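Local coordinates for ribosome hibernation protein YHBH (Vibrio cholerae serotype O1, PDB 4HEI) that associates with 100S ribosome dimers and probably inhibits translation in stationary phase by binding the small ribosomal subunit, at residues 1-6 / 34-40. Residues are numbered along the deposited sequence; the frame is centred on the assembly and turned at random.
Sequences MQINIQ and INHVQVI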
ATOM      1  N   MET A   1     -13.797  -0.872   0.717  1.00 45.00           N
ATOM      2  CA  MET A   1     -12.374  -1.165   0.394  1.00 43.58           C
ATOM      3  C   MET A   1     -12.104  -2.667   0.318  1.00 43.40           C
ATOM      4  O   MET A   1     -12.226  -3.387   1.314  1.00 43.41           O
ATOM      5  CB  MET A   1     -11.451  -0.528   1.442  1.00 44.97           C
ATOM      6  CG  MET A   1      -9.978  -0.899   1.299  1.00 45.34           C
ATOM      7  SD  MET A   1      -8.879   0.011   2.420  1.00 46.87           S
ATOM      8  CE  MET A   1      -9.236  -0.810   3.990  1.00 44.86           C
ATOM      9  N   GLN A   2     -11.751  -3.130  -0.876  1.00 41.40           N
ATOM     10  CA  GLN A   2     -11.432  -4.537  -1.098  1.00 38.89           C
ATOM     11  C   GLN A   2      -9.959  -4.587  -1.473  1.00 35.57           C
ATOM     12  O   GLN A   2      -9.581  -4.146  -2.562  1.00 33.57           O
ATOM     13  CB  GLN A   2     -12.278  -5.110  -2.238  1.00 40.50           C
ATOM     14  CG  GLN A   2     -13.764  -5.119  -1.957  1.00 42.42           C
ATOM     15  CD  GLN A   2     -14.556  -5.799  -3.053  1.00 44.81           C
ATOM     16  OE1 GLN A   2     -14.350  -6.980  -3.341  1.00 46.71           O
ATOM     17  NE2 GLN A   2     -15.467  -5.058  -3.673  1.00 45.28           N
ATOM     18  N   ILE A   3      -9.137  -5.116  -0.568  1.00 32.11           N
ATOM     19  CA  ILE A   3      -7.698  -5.204  -0.789  1.00 29.55           C
ATOM     20  C   ILE A   3      -7.241  -6.548  -1.334  1.00 29.04           C
ATOM     21  O   ILE A   3      -7.592  -7.597  -0.797  1.00 28.09           O
ATOM     22  CB  ILE A   3      -6.912  -4.973   0.518  1.00 28.69           C
ATOM     23  CG1 ILE A   3      -7.350  -3.671   1.182  1.00 30.12           C
ATOM     24  CG2 ILE A   3      -5.418  -4.927   0.219  1.00 28.45           C
ATOM     25  CD1 ILE A   3      -6.777  -3.484   2.574  1.00 31.30           C
ATOM     26  N   ASN A   4      -6.456  -6.514  -2.403  1.00 26.24           N
ATOM     27  CA  ASN A   4      -5.921  -7.738  -2.972  1.00 25.83           C
ATOM     28  C   ASN A   4      -4.414  -7.666  -2.796  1.00 23.96           C
ATOM     29  O   ASN A   4      -3.762  -6.768  -3.324  1.00 21.82           O
ATOM     30  CB  ASN A   4      -6.261  -7.873  -4.461  1.00 27.37           C
ATOM     31  CG  ASN A   4      -5.706  -9.154  -5.064  1.00 28.58           C
ATOM     32  OD1 ASN A   4      -4.494  -9.313  -5.207  1.00 29.35           O
ATOM     33  ND2 ASN A   4      -6.591 -10.086  -5.399  1.00 31.91           N
ATOM     34  N   ILE A   5      -3.863  -8.601  -2.032  1.00 22.78           N
ATOM     35  CA  ILE A   5      -2.429  -8.623  -1.798  1.00 22.27           C
ATOM     36  C   ILE A   5      -1.807  -9.783  -2.549  1.00 24.57           C
ATOM     37  O   ILE A   5      -2.217 -10.934  -2.375  1.00 24.52           O
ATOM     38  CB  ILE A   5      -2.112  -8.786  -0.300  1.00 22.78           C
ATOM     39  CG1 ILE A   5      -2.793  -7.673   0.495  1.00 20.45           C
ATOM     40  CG2 ILE A   5      -0.608  -8.765  -0.078  1.00 20.76           C
ATOM     41  CD1 ILE A   5      -2.656  -7.814   1.997  1.00 22.81           C
ATOM     42  N   GLN A   6      -0.820  -9.476  -3.382  1.00 23.52           N
ATOM     43  CA  GLN A   6      -0.123 -10.496  -4.151  1.00 26.08           C
ATOM     44  C   GLN A   6       1.372 -10.443  -3.872  1.00 25.48           C
ATOM     45  O   GLN A   6       1.930  -9.381  -3.598  1.00 22.53           O
ATOM     46  CB  GLN A   6      -0.362 -10.297  -5.648  1.00 26.64           C
ATOM     47  CG  GLN A   6      -1.796 -10.500  -6.091  1.00 34.32           C
ATOM     48  CD  GLN A   6      -2.285 -11.904  -5.819  1.00 37.37           C
ATOM     49  OE1 GLN A   6      -1.604 -12.877  -6.140  1.00 40.73           O
ATOM     50  NE2 GLN A   6      -3.473 -12.019  -5.232  1.00 40.16           N
ATOM     51  N   ILE A  34     -12.001   5.188  -0.765  1.00 30.32           N
ATOM     52  CA  ILE A  34     -11.125   4.146  -1.284  1.00 27.98           C
ATOM     53  C   ILE A  34     -11.939   2.920  -1.685  1.00 28.89           C
ATOM     54  O   ILE A  34     -12.547   2.265  -0.839  1.00 29.91           O
ATOM     55  CB  ILE A  34     -10.092   3.713  -0.216  1.00 27.00           C
ATOM     56  CG1 ILE A  34      -9.182   4.890   0.144  1.00 25.24           C
ATOM     57  CG2 ILE A  34      -9.275   2.532  -0.735  1.00 26.20           C
ATOM     58  CD1 ILE A  34      -8.234   4.609   1.295  1.00 26.34           C
ATOM     59  N   ASN A  35     -11.947   2.611  -2.977  1.00 28.17           N
ATOM     60  CA  ASN A  35     -12.682   1.459  -3.472  1.00 30.70           C
ATOM     61  C   ASN A  35     -11.754   0.251  -3.559  1.00 31.34           C
ATOM     62  O   ASN A  35     -11.452  -0.373  -2.542  1.00 34.48           O
ATOM     63  CB  ASN A  35     -13.301   1.795  -4.828  1.00 33.11           C
ATOM     64  CG  ASN A  35     -14.197   3.021  -4.758  1.00 35.49           C
ATOM     65  OD1 ASN A  35     -15.051   3.121  -3.877  1.00 38.45           O
ATOM     66  ND2 ASN A  35     -14.001   3.960  -5.676  1.00 35.47           N
ATOM     67  N   HIS A  36     -11.284  -0.085  -4.752  1.00 30.25           N
ATOM     68  CA  HIS A  36     -10.384  -1.222  -4.870  1.00 29.01           C
ATOM     69  C   HIS A  36      -8.947  -0.855  -4.530  1.00 26.59           C
ATOM     70  O   HIS A  36      -8.490   0.256  -4.801  1.00 26.47           O
ATOM     71  CB  HIS A  36     -10.435  -1.829  -6.276  1.00 31.17           C
ATOM     72  CG  HIS A  36     -11.505  -2.865  -6.449  1.00 35.82           C
ATOM     73  ND1 HIS A  36     -12.826  -2.544  -6.683  1.00 37.78           N
ATOM     74  CD2 HIS A  36     -11.450  -4.218  -6.401  1.00 36.41           C
ATOM     75  CE1 HIS A  36     -13.536  -3.655  -6.775  1.00 37.48           C
ATOM     76  NE2 HIS A  36     -12.726  -4.684  -6.605  1.00 38.41           N
ATOM     77  N   VAL A  37      -8.245  -1.800  -3.920  1.00 24.20           N
ATOM     78  CA  VAL A  37      -6.851  -1.603  -3.552  1.00 21.19           C
ATOM     79  C   VAL A  37      -6.034  -2.820  -3.966  1.00 19.26           C
ATOM     80  O   VAL A  37      -6.433  -3.959  -3.721  1.00 19.27           O
ATOM     81  CB  VAL A  37      -6.680  -1.423  -2.025  1.00 21.46           C
ATOM     82  CG1 VAL A  37      -5.199  -1.343  -1.671  1.00 19.68           C
ATOM     83  CG2 VAL A  37      -7.416  -0.171  -1.555  1.00 19.92           C
ATOM     84  N   GLN A  38      -4.898  -2.577  -4.613  1.00 18.54           N
ATOM     85  CA  GLN A  38      -4.012  -3.662  -5.005  1.00 17.07           C
ATOM     86  C   GLN A  38      -2.664  -3.414  -4.349  1.00 16.72           C
ATOM     87  O   GLN A  38      -2.181  -2.286  -4.319  1.00 15.46           O
ATOM     88  CB  GLN A  38      -3.802  -3.716  -6.512  1.00 19.87           C
ATOM     89  CG  GLN A  38      -2.791  -4.772  -6.947  1.00 23.04           C
ATOM     90  CD  GLN A  38      -3.281  -6.198  -6.699  1.00 26.82           C
ATOM     91  OE1 GLN A  38      -4.399  -6.552  -7.084  1.00 28.97           O
ATOM     92  NE2 GLN A  38      -2.442  -7.020  -6.073  1.00 21.78           N
ATOM     93  N   VAL A  39      -2.070  -4.470  -3.818  1.00 15.85           N
ATOM     94  CA  VAL A  39      -0.773  -4.371  -3.188  1.00 16.07           C
ATOM     95  C   VAL A  39       0.065  -5.523  -3.708  1.00 15.57           C
ATOM     96  O   VAL A  39      -0.418  -6.647  -3.823  1.00 18.04           O
ATOM     97  CB  VAL A  39      -0.864  -4.479  -1.635  1.00 14.30           C
ATOM     98  CG1 VAL A  39       0.548  -4.500  -1.025  1.00 17.08           C
ATOM     99  CG2 VAL A  39      -1.638  -3.292  -1.083  1.00 15.30           C
ATOM    100  N   ILE A  40       1.310  -5.224  -4.055  1.00 14.90           N
ATOM    101  CA  ILE A  40       2.232  -6.241  -4.529  1.00 16.34           C
ATOM    102  C   ILE A  40       3.518  -6.140  -3.722  1.00 17.20           C
ATOM    103  O   ILE A  40       4.123  -5.069  -3.623  1.00 17.90           O
ATOM    104  CB  ILE A  40       2.575  -6.070  -6.026  1.00 17.68           C
ATOM    105  CG1 ILE A  40       1.329  -6.288  -6.883  1.00 19.15           C
ATOM    106  CG2 ILE A  40       3.636  -7.085  -6.435  1.00 16.28           C
ATOM    107  CD1 ILE A  40       1.606  -6.212  -8.368  1.00 21.17           C
TER
HETATM  108  O   HOH W   1     -15.261   1.504   0.703  1.00 55.31           O
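Gln2, Asn4 and Gln6 pair in parallel register with His36, Gln38 and Ile40. Five backbone hydrogen bonds link residues 1-6 with 34-40, from Gln2 N to Asn35 O (3.2 Å) through to Gln6 N to Val39 O (2.9 Å). At the N-terminus a water bridges Met1 N and Ile34 O.

On the face of Gln2, Asn4, Gln6, His36 and Gln38, the amides of Asn4, Gln6 and Gln38 cluster. Asn4 OD1 accepts from Gln38 NE2 (3.2 Å) across the strands and from Gln6 NE2 (2.9 Å) along its own. The two donors arrive from opposite faces of the Asn4 amide plane. The bend at chi2 (67°) turns the Gln38 amide across toward Asn4, and NE2 also bonds to Val39 O (3.0 Å) from above the carbonyl plane. Gln2 lies beside the His36 ring, its amide turned 40° from the ring plane.

These are the two parallel strands of a beta-alpha-beta unit, with helix 14-27 as the crossover and 2-8 at the sheet edge. The opposite face is apolar and packs on that helix through Met1, Ile3 and Ile5. Met1 CG touches Val37 CG2 (3.9 Å) and runs beside Ile34. Ile3 CG1 lies alongside Val37 CB (4.0 Å), and Ile5 CG1 approaches Val39 CB (4.3 Å).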